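Phenolic acid decarboxylase (Sedimentibacter hydroxybenzoicus, PDB 7AE5) catalyses, as an oxygen-sensitive UbiD-family enzyme using prenylated FMN and manganese, the reversible non-oxidative decarboxylation of 4-hydroxybenzoate and 3,4-dihydroxybenzoate. Local coordinates at residues 173-178 with 291-296; 201-206 with 263-268. All blocks are in the same frame, centred on the assembly; numbering follows the deposited sequence.

Contact 1: residues 173-178 with 291-296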
ATOM      1  N   ASP C 173     -40.869  35.592   9.746  1.00 56.40           N
ATOM      2  CA  ASP C 173     -42.105  36.367   9.734  1.00 58.14           C
ATOM      3  C   ASP C 173     -41.778  37.750   9.175  1.00 56.54           C
ATOM      4  O   ASP C 173     -40.651  38.009   8.740  1.00 54.30           O
ATOM      5  CB  ASP C 173     -42.722  36.424  11.137  1.00 57.40           C
ATOM      6  CG  ASP C 173     -44.197  36.786  11.115  1.00 60.23           C
ATOM      7  OD1 ASP C 173     -44.654  37.366  10.108  1.00 62.27           O
ATOM      8  OD2 ASP C 173     -44.900  36.487  12.104  1.00 60.77           O
ATOM      9  N   ARG C 174     -42.773  38.643   9.181  1.00 63.25           N
ATOM     10  CA  ARG C 174     -42.566  39.995   8.673  1.00 62.49           C
ATOM     11  C   ARG C 174     -41.522  40.763   9.473  1.00 58.49           C
ATOM     12  O   ARG C 174     -40.898  41.683   8.934  1.00 58.24           O
ATOM     13  CB  ARG C 174     -43.890  40.764   8.671  1.00 65.12           C
ATOM     14  N   ASP C 175     -41.310  40.400  10.742  1.00 58.93           N
ATOM     15  CA  ASP C 175     -40.345  41.100  11.582  1.00 57.93           C
ATOM     16  C   ASP C 175     -39.461  40.139  12.373  1.00 55.30           C
ATOM     17  O   ASP C 175     -38.921  40.525  13.415  1.00 55.30           O
ATOM     18  CB  ASP C 175     -41.067  42.052  12.543  1.00 61.25           C
ATOM     19  CG  ASP C 175     -41.914  41.316  13.564  1.00 62.57           C
ATOM     20  OD1 ASP C 175     -42.590  40.340  13.175  1.00 62.60           O
ATOM     21  OD2 ASP C 175     -41.919  41.718  14.748  1.00 64.04           O
ATOM     22  N   ARG C 176     -39.300  38.903  11.906  1.00 58.02           N
ATOM     23  CA  ARG C 176     -38.531  37.894  12.618  1.00 57.62           C
ATOM     24  C   ARG C 176     -37.723  37.081  11.622  1.00 57.68           C
ATOM     25  O   ARG C 176     -38.200  36.780  10.524  1.00 59.31           O
ATOM     26  CB  ARG C 176     -39.441  36.957  13.417  1.00 59.81           C
ATOM     27  CG  ARG C 176     -40.122  37.588  14.619  1.00 60.01           C
ATOM     28  CD  ARG C 176     -40.267  36.588  15.768  1.00 61.60           C
ATOM     29  NE  ARG C 176     -40.297  35.199  15.316  1.00 63.33           N
ATOM     30  CZ  ARG C 176     -41.303  34.631  14.661  1.00 65.53           C
ATOM     31  NH1 ARG C 176     -42.412  35.298  14.383  1.00 66.40           N
ATOM     32  NH2 ARG C 176     -41.191  33.363  14.274  1.00 67.49           N
ATOM     33  N   VAL C 177     -36.502  36.717  12.014  1.00 50.80           N
ATOM     34  CA  VAL C 177     -35.614  35.930  11.171  1.00 51.09           C
ATOM     35  C   VAL C 177     -34.897  34.895  12.026  1.00 52.64           C
ATOM     36  O   VAL C 177     -34.738  35.057  13.238  1.00 53.02           O
ATOM     37  CB  VAL C 177     -34.576  36.801  10.428  1.00 48.79           C
ATOM     38  CG1 VAL C 177     -35.253  37.693   9.398  1.00 48.62           C
ATOM     39  CG2 VAL C 177     -33.762  37.626  11.416  1.00 47.39           C
ATOM     40  N   GLY C 178     -34.463  33.814  11.371  1.00 47.30           N
ATOM     41  CA  GLY C 178     -33.609  32.841  12.013  1.00 49.81           C
ATOM     42  C   GLY C 178     -32.136  33.110  11.750  1.00 49.17           C
ATOM     43  O   GLY C 178     -31.769  33.817  10.813  1.00 46.05           O
ATOM     44  N   GLU C 291     -33.786  32.666  16.806  1.00 62.30           N
ATOM     45  CA  GLU C 291     -34.485  33.706  16.069  1.00 62.00           C
ATOM     46  C   GLU C 291     -34.091  35.095  16.553  1.00 63.19           C
ATOM     47  O   GLU C 291     -33.698  35.298  17.707  1.00 64.22           O
ATOM     48  CB  GLU C 291     -36.007  33.560  16.159  1.00 61.08           C
ATOM     49  CG  GLU C 291     -36.585  32.407  15.371  1.00 59.65           C
ATOM     50  CD  GLU C 291     -38.091  32.525  15.206  1.00 58.75           C
ATOM     51  OE1 GLU C 291     -38.660  33.550  15.637  1.00 59.28           O
ATOM     52  OE2 GLU C 291     -38.703  31.608  14.615  1.00 57.52           O
ATOM     53  N   VAL C 292     -34.200  36.047  15.633  1.00 52.26           N
ATOM     54  CA  VAL C 292     -33.902  37.448  15.885  1.00 53.11           C
ATOM     55  C   VAL C 292     -35.170  38.250  15.638  1.00 52.54           C
ATOM     56  O   VAL C 292     -35.800  38.116  14.582  1.00 51.55           O
ATOM     57  CB  VAL C 292     -32.752  37.952  14.990  1.00 53.38           C
ATOM     58  CG1 VAL C 292     -32.508  39.454  15.194  1.00 54.04           C
ATOM     59  CG2 VAL C 292     -31.485  37.158  15.249  1.00 53.96           C
ATOM     60  N   LYS C 293     -35.551  39.071  16.611  1.00 62.03           N
ATOM     61  CA  LYS C 293     -36.605  40.049  16.401  1.00 61.62           C
ATOM     62  C   LYS C 293     -35.989  41.303  15.803  1.00 61.91           C
ATOM     63  O   LYS C 293     -34.908  41.730  16.214  1.00 62.78           O
ATOM     64  CB  LYS C 293     -37.328  40.383  17.707  1.00 62.09           C
ATOM     65  CG  LYS C 293     -38.656  41.094  17.505  1.00 61.45           C
ATOM     66  CD  LYS C 293     -39.354  41.350  18.828  1.00 61.89           C
ATOM     67  CE  LYS C 293     -40.803  40.895  18.782  1.00 60.96           C
ATOM     68  NZ  LYS C 293     -41.603  41.655  17.781  1.00 60.18           N
ATOM     69  N   ILE C 294     -36.667  41.876  14.818  1.00 52.36           N
ATOM     70  CA  ILE C 294     -36.175  43.052  14.112  1.00 52.41           C
ATOM     71  C   ILE C 294     -36.910  44.259  14.680  1.00 53.11           C
ATOM     72  O   ILE C 294     -38.119  44.415  14.480  1.00 53.31           O
ATOM     73  CB  ILE C 294     -36.364  42.915  12.596  1.00 51.43           C
ATOM     74  CG1 ILE C 294     -35.265  42.015  12.029  1.00 51.49           C
ATOM     75  CG2 ILE C 294     -36.322  44.277  11.918  1.00 52.41           C
ATOM     76  CD1 ILE C 294     -35.425  41.698  10.569  1.00 50.53           C
ATOM     77  N   ASP C 295     -36.181  45.102  15.414  1.00 65.24           N
ATOM     78  CA  ASP C 295     -36.779  46.221  16.133  1.00 65.62           C
ATOM     79  C   ASP C 295     -36.857  47.495  15.303  1.00 66.87           C
ATOM     80  O   ASP C 295     -37.739  48.326  15.546  1.00 68.07           O
ATOM     81  CB  ASP C 295     -35.992  46.505  17.416  1.00 66.62           C
ATOM     82  CG  ASP C 295     -35.949  45.312  18.352  1.00 67.08           C
ATOM     83  OD1 ASP C 295     -37.011  44.943  18.896  1.00 66.86           O
ATOM     84  OD2 ASP C 295     -34.853  44.745  18.544  1.00 67.67           O
ATOM     85  N   ARG C 296     -35.964  47.671  14.331  1.00 63.26           N
ATOM     86  CA  ARG C 296     -35.997  48.856  13.486  1.00 64.61           C
ATOM     87  C   ARG C 296     -35.300  48.558  12.167  1.00 63.84           C
ATOM     88  O   ARG C 296     -34.327  47.801  12.122  1.00 62.79           O
ATOM     89  CB  ARG C 296     -35.341  50.061  14.173  1.00 66.45           C
ATOM     90  CG  ARG C 296     -35.427  51.351  13.369  1.00 68.05           C
ATOM     91  CD  ARG C 296     -34.478  52.407  13.902  1.00 69.73           C
ATOM     92  NE  ARG C 296     -34.988  53.035  15.116  1.00 71.04           N
ATOM     93  CZ  ARG C 296     -35.141  54.343  15.275  1.00 73.07           C
ATOM     94  NH1 ARG C 296     -34.828  55.198  14.314  1.00 74.07           N
ATOM     95  NH2 ARG C 296     -35.614  54.805  16.428  1.00 74.17           N
TER
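Arg-176 and Glu-291 meet across two antiparallel strands of the sheet of the UbiD flavin-binding (Rift-related) domain, 176-178 and 291-296, whose axes run at 153° to each other. The guanidinium and carboxylate lie nearly coplanar, 17° apart. Arg-176 NH2 donates a straight bond to the syn lone pair of Glu-291 OE2 at 3.1 Å, and a weak one to OE1. NE of Arg-176 also points at OE1, in a modelled separation too short to be taken literally. Bends of Arg-176 at chi2 and chi3 and the extended Glu-291 chain bring the two ends together. In the turn leading into the strand, Asp-175 runs side by side with Lys-293, which shares the Arg-176 face, and Lys-293 NZ forms a salt bridge with Asp-175 OD2 at 3.1 Å, nearly along its C-O axis. Val-177 and Val-292 share the other face: Val-177 CG2 packs on Val-292 CB at 3.7 Å. Val-177 CG1 approaches CD1 of Ile-294, the two side chains crossing at about a right angle. In the backbone, the two valines form a hydrogen-bonded pair, each N bonded to the other's O (Val-177 N to Val-292 O 3.0 Å), and Ile-294 N reaches Asp-175 O beyond it. The charges have further partners. Asp-173 forms a longer salt bridge to Arg-176 NH1 and another to Arg-12 of the neighbouring ShdD chain, while Glu-291 OE2 forms a salt bridge with Lys-172 NZ and a hydrogen bond with Thr-271 OG1. Flanking the paired valines, the Arg-176 CA-H is directed at Val-292 O, 3.4 Å from CA to O.

Contact 2: residues 201-206 with 263-268; sequences LPIAIT and GHIIPR
Leu-201 starts the pairing with Ile-265: its O accepts the Ile-265 N-H at 2.7 Å, the donor tilted 30° from the carbonyl plane, while the return bond from Leu-201 N to Ile-265 O is weak. Their CB atoms touch at 4.2 Å, and Leu-191 of helix 188-196 packs against both side chains. At Pro-202 the strands close to 4.0 Å between its CA and that of His-264, a non-hydrogen-bonded pair where the proline CA-H faces Gly-263 O. The His-264 ring turns away from strand 201-206, its ND1 held by Asp-295. Here two strands of the antiparallel sheet of the UbiD flavin-binding domain run at 129° to each other, well off a straight antiparallel course. Next, Ile-203 exchanges two bonds with Gly-263. Gly-263 N meets Ile-203 O at 3.0 Å nearly head-on, whereas Ile-203 N sits above the carbonyl plane of Gly-263 O, at 2.9 Å. CG1 of Ile-203 lies between the backbone N and carbonyl carbon (chi1 82°), and CG2, beside the N, reaches Ile-265 CG1 at 4.1 Å, the two side chains about perpendicular. Val-292 backs both isoleucines; the Ile-265 side chain is about 5 Å from that of Met-184, a residue predicted to bind prenylated FMN.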
ATOM      1  N   LEU C 201     -30.077  40.049  22.933  1.00 64.28           N
ATOM      2  CA  LEU C 201     -28.701  40.287  22.495  1.00 65.69           C
ATOM      3  C   LEU C 201     -28.750  41.060  21.185  1.00 61.13           C
ATOM      4  O   LEU C 201     -29.156  40.491  20.151  1.00 57.91           O
ATOM      5  CB  LEU C 201     -27.929  38.981  22.329  1.00 68.62           C
ATOM      6  CG  LEU C 201     -26.430  39.021  22.649  1.00 73.34           C
ATOM      7  CD1 LEU C 201     -25.855  37.623  22.649  1.00 77.10           C
ATOM      8  CD2 LEU C 201     -25.665  39.898  21.669  1.00 71.46           C
ATOM      9  N   PRO C 202     -28.328  42.322  21.168  1.00 66.15           N
ATOM     10  CA  PRO C 202     -28.537  43.153  19.978  1.00 62.34           C
ATOM     11  C   PRO C 202     -27.557  42.827  18.862  1.00 61.98           C
ATOM     12  O   PRO C 202     -26.369  42.592  19.093  1.00 65.65           O
ATOM     13  CB  PRO C 202     -28.323  44.582  20.498  1.00 63.73           C
ATOM     14  CG  PRO C 202     -27.713  44.448  21.879  1.00 68.32           C
ATOM     15  CD  PRO C 202     -27.508  42.998  22.184  1.00 70.26           C
ATOM     16  N   ILE C 203     -28.083  42.801  17.634  1.00 67.10           N
ATOM     17  CA  ILE C 203     -27.277  42.663  16.427  1.00 66.46           C
ATOM     18  C   ILE C 203     -27.808  43.631  15.379  1.00 63.61           C
ATOM     19  O   ILE C 203     -28.929  44.136  15.471  1.00 61.65           O
ATOM     20  CB  ILE C 203     -27.271  41.223  15.852  1.00 65.10           C
ATOM     21  CG1 ILE C 203     -28.524  40.968  15.012  1.00 60.67           C
ATOM     22  CG2 ILE C 203     -27.133  40.180  16.953  1.00 68.15           C
ATOM     23  CD1 ILE C 203     -28.493  39.654  14.270  1.00 59.30           C
ATOM     24  N   ALA C 204     -26.976  43.889  14.374  1.00 55.74           N
ATOM     25  CA  ALA C 204     -27.356  44.668  13.205  1.00 54.01           C
ATOM     26  C   ALA C 204     -27.082  43.849  11.953  1.00 52.90           C
ATOM     27  O   ALA C 204     -26.022  43.227  11.828  1.00 55.12           O
ATOM     28  CB  ALA C 204     -26.597  45.996  13.145  1.00 56.88           C
ATOM     29  N   ILE C 205     -28.042  43.844  11.035  1.00 54.25           N
ATOM     30  CA  ILE C 205     -27.965  43.060   9.806  1.00 53.10           C
ATOM     31  C   ILE C 205     -27.980  44.040   8.640  1.00 54.70           C
ATOM     32  O   ILE C 205     -29.010  44.668   8.366  1.00 54.78           O
ATOM     33  CB  ILE C 205     -29.117  42.051   9.697  1.00 50.19           C
ATOM     34  CG1 ILE C 205     -29.097  41.086  10.883  1.00 49.60           C
ATOM     35  CG2 ILE C 205     -29.036  41.282   8.393  1.00 49.24           C
ATOM     36  CD1 ILE C 205     -30.381  40.309  11.048  1.00 48.16           C
ATOM     37  N   THR C 206     -26.847  44.174   7.959  1.00 58.89           N
ATOM     38  CA  THR C 206     -26.713  45.107   6.849  1.00 61.19           C
ATOM     39  C   THR C 206     -26.765  44.364   5.520  1.00 61.03           C
ATOM     40  O   THR C 206     -26.132  43.316   5.354  1.00 58.86           O
ATOM     41  CB  THR C 206     -25.411  45.904   6.951  1.00 63.87           C
ATOM     42  OG1 THR C 206     -24.297  45.047   6.671  1.00 64.81           O
ATOM     43  CG2 THR C 206     -25.258  46.496   8.346  1.00 64.40           C
ATOM     44  N   GLY C 263     -31.887  44.749  15.472  1.00 61.61           N
ATOM     45  CA  GLY C 263     -32.723  43.877  16.262  1.00 61.63           C
ATOM     46  C   GLY C 263     -31.937  43.176  17.343  1.00 62.60           C
ATOM     47  O   GLY C 263     -30.862  43.625  17.742  1.00 63.40           O
ATOM     48  N   HIS C 264     -32.487  42.057  17.813  1.00 57.40           N
ATOM     49  CA  HIS C 264     -31.876  41.326  18.911  1.00 58.26           C
ATOM     50  C   HIS C 264     -32.227  39.850  18.816  1.00 57.75           C
ATOM     51  O   HIS C 264     -33.314  39.481  18.364  1.00 56.79           O
ATOM     52  CB  HIS C 264     -32.326  41.873  20.271  1.00 58.94           C
ATOM     53  CG  HIS C 264     -33.793  41.714  20.531  1.00 58.31           C
ATOM     54  ND1 HIS C 264     -34.701  42.728  20.319  1.00 57.87           N
ATOM     55  CD2 HIS C 264     -34.509  40.658  20.988  1.00 58.02           C
ATOM     56  CE1 HIS C 264     -35.913  42.306  20.634  1.00 57.37           C
ATOM     57  NE2 HIS C 264     -35.824  41.053  21.043  1.00 57.42           N
ATOM     58  N   ILE C 265     -31.293  39.011  19.262  1.00 48.87           N
ATOM     59  CA  ILE C 265     -31.589  37.598  19.451  1.00 47.41           C
ATOM     60  C   ILE C 265     -32.569  37.448  20.606  1.00 47.74           C
ATOM     61  O   ILE C 265     -32.362  38.001  21.694  1.00 48.91           O
ATOM     62  CB  ILE C 265     -30.302  36.802  19.707  1.00 47.74           C
ATOM     63  CG1 ILE C 265     -29.231  37.171  18.677  1.00 47.80           C
ATOM     64  CG2 ILE C 265     -30.592  35.308  19.686  1.00 47.05           C
ATOM     65  CD1 ILE C 265     -28.107  36.162  18.577  1.00 48.06           C
ATOM     66  N   ILE C 266     -33.646  36.707  20.372  1.00 53.34           N
ATOM     67  CA  ILE C 266     -34.670  36.494  21.391  1.00 53.31           C
ATOM     68  C   ILE C 266     -34.196  35.382  22.320  1.00 53.77           C
ATOM     69  O   ILE C 266     -33.977  34.249  21.867  1.00 53.10           O
ATOM     70  CB  ILE C 266     -36.026  36.161  20.749  1.00 51.94           C
ATOM     71  CG1 ILE C 266     -36.245  37.034  19.511  1.00 51.38           C
ATOM     72  CG2 ILE C 266     -37.149  36.366  21.750  1.00 51.97           C
ATOM     73  CD1 ILE C 266     -37.493  36.691  18.724  1.00 50.03           C
ATOM     74  N   PRO C 267     -34.020  35.655  23.613  1.00 54.19           N
ATOM     75  CA  PRO C 267     -33.426  34.650  24.503  1.00 54.78           C
ATOM     76  C   PRO C 267     -34.328  33.440  24.692  1.00 53.80           C
ATOM     77  O   PRO C 267     -35.555  33.555  24.741  1.00 53.05           O
ATOM     78  CB  PRO C 267     -33.235  35.412  25.823  1.00 56.04           C
ATOM     79  CG  PRO C 267     -34.197  36.553  25.749  1.00 55.78           C
ATOM     80  CD  PRO C 267     -34.266  36.933  24.302  1.00 54.93           C
ATOM     81  N   ARG C 268     -33.692  32.269  24.794  1.00 62.73           N
ATOM     82  CA  ARG C 268     -34.361  31.006  25.118  1.00 61.65           C
ATOM     83  C   ARG C 268     -35.419  30.627  24.084  1.00 59.80           C
ATOM     84  O   ARG C 268     -36.451  30.045  24.425  1.00 58.79           O
ATOM     85  CB  ARG C 268     -34.982  31.047  26.518  1.00 62.26           C
ATOM     86  CG  ARG C 268     -34.103  31.703  27.569  1.00 64.22           C
ATOM     87  CD  ARG C 268     -34.695  31.549  28.958  1.00 64.74           C
ATOM     88  NE  ARG C 268     -34.709  30.158  29.395  1.00 63.72           N
ATOM     89  CZ  ARG C 268     -33.631  29.466  29.741  1.00 63.62           C
ATOM     90  NH1 ARG C 268     -32.423  30.006  29.712  1.00 64.80           N
ATOM     91  NH2 ARG C 268     -33.769  28.201  30.126  1.00 61.99           N
TER

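From the N terminus, strand 176-179 comes first, then helix 188-196 and strand 201-207. Strand 259-265 returns to 201-207 and closes contact 2 over 56 intervening residues. Only later does strand 287-299 come back to 176-179, so contact 1 closes a loop of 112 residues that encloses contact 2 entirely; the two nest and do not cross. In the sheet the order is 176-179, 287-299, 259-265, 201-207, all antiparallel neighbours, with the contact centres 8 Å apart. The middle pair joins them directly: Lys-293 N lies 2.9 Å from His-264 O, a probable hydrogen bond, and Val-292 CG1 packs on the same His-264 O at 3.3 Å.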